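Local coordinates for putative chorismate mutase (Yersinia pestis biovar Microtus str. 91001, PDB 2GBB), which catalyses the Claisen rearrangement of chorismate to prephenate as a secreted, all-helical chorismate mutase, at residues 53-64 with 145-156. Numbering follows the deposited sequence.
Sequences LNGESIKPLMVA and AIFSTFNQVKLK
Leu53 lies against the extended C-terminal tail, its backbone bridged to that of Leu155, and its CD2 meets CG1 of Val153 and CD2 of Leu155. The bridge is isolated, flanked by the bond from Asn54 N to Lys154 O (2.9 Å) and by a backbone bond between Lys156 and Gly52. Asn54 also occupies the N-cap of helix 55-82. With CG anti to the backbone N, its OD1 takes up Ser57 N, while its CB presses on CB of Lys156. Ser57 ties the cap to the tail. Its OG gives its proton to a lone pair of Asn54 O at 2.7 Å. The same OG receives Lys154 N along an almost straight N-H line (177°), so donor and acceptor roles are both used. Ile58 turns its CD1 onto the two methyls of Val153, 3.7 Å from CG1, and backs onto Leu108 and Ala48.

The helix kinks at Pro60, whose nitrogen has no hydrogen to donate, and at Leu61, whose N turns weakly to a water instead of to the turn before. That water donates to Ser57 O at 2.6 Å and also to Thr149 O, joining the two backbones. Thr149 sets CG2 against Pro60 CB and O. Its chi1 of 49° turns OG1 toward CA of Leu61 and CB of Ala64. Leu61 sends CD2 to Ile146 CG2 and CD1 to Val153 CG2, with Ile111 of helix 93-117 beyond. Ala64 closes the row, its CB 3.3 Å from Thr149 OG1. The two segments' helices run antiparallel (174°), their axes 8.2 Å apart. This is the all-helical fold of a type II (AroQ-class) chorismate mutase: the end of helix 140-150 and the C-terminal tail pack along the start of helix 55-82, which farther on carries the probable substrate-binding residues Ala69 to Gln73.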
loop_
_atom_site.group_PDB
_atom_site.type_symbol
_atom_site.label_atom_id
_atom_site.label_comp_id
_atom_site.label_asym_id
_atom_site.label_seq_id
_atom_site.Cartn_x
_atom_site.Cartn_y
_atom_site.Cartn_z
ATOM N N LEU A 53 31.561 2.629 -12.979
ATOM C CA LEU A 53 30.283 2.458 -13.625
ATOM C C LEU A 53 29.894 3.763 -14.288
ATOM O O LEU A 53 30.286 4.836 -13.836
ATOM C CB LEU A 53 29.205 1.991 -12.629
ATOM C CG LEU A 53 29.454 0.577 -12.034
ATOM C CD1 LEU A 53 28.527 0.239 -10.862
ATOM C CD2 LEU A 53 29.360 -0.529 -13.114
ATOM N N ASN A 54 29.155 3.665 -15.383
ATOM C CA ASN A 54 28.463 4.809 -15.939
ATOM C C ASN A 54 27.306 5.300 -15.013
ATOM O O ASN A 54 26.295 4.615 -14.885
ATOM C CB ASN A 54 27.917 4.410 -17.305
ATOM C CG ASN A 54 27.374 5.581 -18.089
ATOM O OD1 ASN A 54 26.348 6.211 -17.569
ATOM N ND2 ASN A 54 27.861 5.890 -19.177
ATOM N N GLY A 55 27.474 6.483 -14.413
ATOM C CA GLY A 55 26.564 7.061 -13.414
ATOM C C GLY A 55 25.093 7.118 -13.807
ATOM O O GLY A 55 24.249 6.607 -13.110
ATOM N N GLU A 56 24.813 7.698 -14.964
ATOM C CA GLU A 56 23.457 7.756 -15.518
ATOM C C GLU A 56 22.841 6.343 -15.835
ATOM O O GLU A 56 21.626 6.128 -15.659
ATOM C CB GLU A 56 23.441 8.635 -16.775
ATOM C CG GLU A 56 22.080 9.181 -17.158
ATOM C CD GLU A 56 21.867 10.625 -16.714
ATOM O OE1 GLU A 56 21.852 10.878 -15.482
ATOM O OE2 GLU A 56 21.703 11.507 -17.607
ATOM N N SER A 57 23.680 5.365 -16.231
ATOM C CA SER A 57 23.210 3.968 -16.494
ATOM C C SER A 57 22.681 3.219 -15.249
ATOM O O SER A 57 21.990 2.203 -15.380
ATOM C CB SER A 57 24.302 3.116 -17.147
ATOM O OG SER A 57 25.188 2.555 -16.184
ATOM N N ILE A 58 23.032 3.727 -14.070
ATOM C CA ILE A 58 22.627 3.204 -12.765
ATOM C C ILE A 58 21.226 3.660 -12.268
ATOM O O ILE A 58 20.530 2.944 -11.523
ATOM C CB ILE A 58 23.739 3.605 -11.756
ATOM C CG1 ILE A 58 24.713 2.439 -11.654
ATOM C CG2 ILE A 58 23.199 4.070 -10.377
ATOM C CD1 ILE A 58 24.027 1.145 -11.139
ATOM N N LYS A 59 20.813 4.838 -12.707
ATOM C CA LYS A 59 19.565 5.423 -12.211
ATOM C C LYS A 59 18.292 4.611 -12.425
ATOM O O LYS A 59 17.484 4.547 -11.498
ATOM C CB LYS A 59 19.375 6.868 -12.699
ATOM C CG LYS A 59 18.082 7.479 -12.187
ATOM C CD LYS A 59 18.050 8.969 -12.448
ATOM C CE LYS A 59 16.733 9.572 -11.849
ATOM N NZ LYS A 59 16.878 11.062 -12.126
ATOM N N PRO A 60 18.109 3.991 -13.627
ATOM C CA PRO A 60 16.958 3.142 -13.813
ATOM C C PRO A 60 16.872 2.012 -12.782
ATOM O O PRO A 60 15.809 1.755 -12.233
ATOM C CB PRO A 60 17.150 2.646 -15.267
ATOM C CG PRO A 60 17.784 3.829 -15.914
ATOM C CD PRO A 60 18.866 4.070 -14.897
ATOM N N LEU A 61 18.004 1.394 -12.477
ATOM C CA LEU A 61 18.086 0.355 -11.448
ATOM C C LEU A 61 17.732 0.909 -10.075
ATOM O O LEU A 61 16.999 0.287 -9.343
ATOM C CB LEU A 61 19.502 -0.184 -11.342
ATOM C CG LEU A 61 19.735 -1.632 -10.918
ATOM C CD1 LEU A 61 21.039 -1.723 -10.129
ATOM C CD2 LEU A 61 18.557 -2.396 -10.291
HETATM N N MSE A 62 18.254 2.072 -9.737
HETATM C CA MSE A 62 17.853 2.687 -8.468
HETATM C C MSE A 62 16.359 2.965 -8.463
HETATM O O MSE A 62 15.702 2.620 -7.529
HETATM C CB MSE A 62 18.669 3.934 -8.185
HETATM C CG MSE A 62 20.139 3.695 -8.124
HETATM SE SE MSE A 62 20.674 2.134 -7.031
HETATM C CE MSE A 62 19.843 2.653 -5.315
ATOM N N VAL A 63 15.826 3.573 -9.531
ATOM C CA VAL A 63 14.363 3.765 -9.695
ATOM C C VAL A 63 13.581 2.442 -9.500
ATOM O O VAL A 63 12.612 2.398 -8.746
ATOM C CB VAL A 63 14.002 4.477 -11.030
ATOM C CG1 VAL A 63 12.483 4.386 -11.349
ATOM C CG2 VAL A 63 14.423 5.986 -10.980
ATOM N N ALA A 64 14.013 1.365 -10.170
ATOM C CA ALA A 64 13.353 0.038 -10.054
ATOM C C ALA A 64 13.408 -0.510 -8.624
ATOM O O ALA A 64 12.412 -1.083 -8.087
ATOM C CB ALA A 64 13.966 -0.987 -11.062
ATOM N N ALA A 145 10.977 -5.683 -13.290
ATOM C CA ALA A 145 11.466 -4.320 -13.498
ATOM C C ALA A 145 12.905 -4.130 -12.963
ATOM O O ALA A 145 13.736 -3.409 -13.543
ATOM C CB ALA A 145 10.440 -3.279 -12.851
ATOM N N ILE A 146 13.227 -4.829 -11.894
ATOM C CA ILE A 146 14.551 -4.703 -11.337
ATOM C C ILE A 146 15.540 -5.405 -12.257
ATOM O O ILE A 146 16.651 -4.888 -12.497
ATOM C CB ILE A 146 14.649 -5.312 -9.958
ATOM C CG1 ILE A 146 13.944 -4.408 -8.949
ATOM C CG2 ILE A 146 16.145 -5.511 -9.577
ATOM C CD1 ILE A 146 13.882 -5.007 -7.620
ATOM N N PHE A 147 15.137 -6.572 -12.755
ATOM C CA PHE A 147 15.984 -7.359 -13.678
ATOM C C PHE A 147 16.223 -6.596 -14.959
ATOM O O PHE A 147 17.310 -6.567 -15.472
ATOM C CB PHE A 147 15.346 -8.712 -14.039
ATOM C CG PHE A 147 16.184 -9.540 -15.020
ATOM C CD1 PHE A 147 17.388 -10.105 -14.621
ATOM C CD2 PHE A 147 15.760 -9.715 -16.343
ATOM C CE1 PHE A 147 18.179 -10.852 -15.515
ATOM C CE2 PHE A 147 16.530 -10.475 -17.259
ATOM C CZ PHE A 147 17.731 -11.048 -16.855
ATOM N N SER A 148 15.189 -5.990 -15.519
ATOM C CA SER A 148 15.436 -5.387 -16.783
ATOM C C SER A 148 16.351 -4.157 -16.660
ATOM O O SER A 148 17.172 -3.906 -17.556
ATOM C CB SER A 148 14.140 -5.142 -17.539
ATOM O OG SER A 148 13.389 -4.132 -16.915
ATOM N N THR A 149 16.257 -3.405 -15.556
ATOM C CA THR A 149 17.134 -2.215 -15.383
ATOM C C THR A 149 18.567 -2.611 -15.016
ATOM O O THR A 149 19.549 -1.930 -15.344
ATOM C CB THR A 149 16.573 -1.246 -14.303
ATOM O OG1 THR A 149 16.259 -2.006 -13.146
ATOM C CG2 THR A 149 15.264 -0.611 -14.754
ATOM N N PHE A 150 18.677 -3.690 -14.274
ATOM C CA PHE A 150 19.966 -4.264 -13.904
ATOM C C PHE A 150 20.832 -4.505 -15.159
ATOM O O PHE A 150 22.040 -4.217 -15.190
ATOM C CB PHE A 150 19.689 -5.548 -13.114
ATOM C CG PHE A 150 20.795 -6.544 -13.127
ATOM C CD1 PHE A 150 21.858 -6.441 -12.236
ATOM C CD2 PHE A 150 20.735 -7.657 -13.997
ATOM C CE1 PHE A 150 22.905 -7.404 -12.243
ATOM C CE2 PHE A 150 21.750 -8.619 -13.994
ATOM C CZ PHE A 150 22.846 -8.476 -13.109
ATOM N N ASN A 151 20.180 -4.993 -16.204
ATOM C CA ASN A 151 20.843 -5.232 -17.486
ATOM C C ASN A 151 21.173 -3.989 -18.279
ATOM O O ASN A 151 21.912 -4.057 -19.285
ATOM C CB ASN A 151 20.006 -6.213 -18.334
ATOM C CG ASN A 151 20.157 -7.657 -17.843
ATOM O OD1 ASN A 151 21.263 -8.086 -17.511
ATOM N ND2 ASN A 151 19.059 -8.390 -17.770
ATOM N N GLN A 152 20.638 -2.854 -17.824
ATOM C CA GLN A 152 20.918 -1.545 -18.443
ATOM C C GLN A 152 22.172 -0.913 -17.845
ATOM O O GLN A 152 22.723 0.023 -18.433
ATOM C CB GLN A 152 19.718 -0.584 -18.294
ATOM C CG GLN A 152 18.457 -1.000 -19.080
ATOM C CD GLN A 152 18.727 -1.167 -20.543
ATOM O OE1 GLN A 152 18.388 -2.201 -21.144
ATOM N NE2 GLN A 152 19.362 -0.164 -21.141
ATOM N N VAL A 153 22.645 -1.433 -16.708
ATOM C CA VAL A 153 23.832 -0.865 -16.076
ATOM C C VAL A 153 25.116 -1.198 -16.870
ATOM O O VAL A 153 25.383 -2.368 -17.151
ATOM C CB VAL A 153 24.043 -1.389 -14.618
ATOM C CG1 VAL A 153 25.303 -0.765 -13.999
ATOM C CG2 VAL A 153 22.801 -1.185 -13.738
ATOM N N LYS A 154 25.935 -0.187 -17.161
ATOM C CA LYS A 154 27.162 -0.377 -17.986
ATOM C C LYS A 154 28.366 0.174 -17.264
ATOM O O LYS A 154 28.261 1.099 -16.463
ATOM C CB LYS A 154 27.053 0.358 -19.347
ATOM C CG LYS A 154 25.722 0.240 -20.138
ATOM C CD LYS A 154 25.518 -1.145 -20.747
ATOM C CE LYS A 154 24.137 -1.262 -21.387
ATOM N NZ LYS A 154 23.674 -2.692 -21.440
ATOM N N LEU A 155 29.528 -0.347 -17.609
ATOM C CA LEU A 155 30.802 0.265 -17.264
ATOM C C LEU A 155 31.029 1.599 -17.967
ATOM O O LEU A 155 30.432 1.870 -19.012
ATOM C CB LEU A 155 31.936 -0.668 -17.665
ATOM C CG LEU A 155 31.989 -2.020 -16.954
ATOM C CD1 LEU A 155 32.801 -2.965 -17.863
ATOM C CD2 LEU A 155 32.612 -1.903 -15.538
ATOM N N LYS A 156 31.878 2.421 -17.370
ATOM C CA LYS A 156 32.431 3.649 -17.975
ATOM C C LYS A 156 33.160 4.494 -16.953
ATOM O O LYS A 156 34.098 5.231 -17.275
ATOM C CB LYS A 156 31.390 4.507 -18.699
ATOM C CG LYS A 156 31.660 4.668 -20.252
ATOM C CD LYS A 156 32.710 5.748 -20.580
ATOM C CE LYS A 156 34.135 5.167 -20.788
ATOM N NZ LYS A 156 34.355 4.365 -22.076
ATOM O OXT LYS A 156 32.838 4.476 -15.770
HETATM O O HOH W 1 19.854 0.765 -14.965
#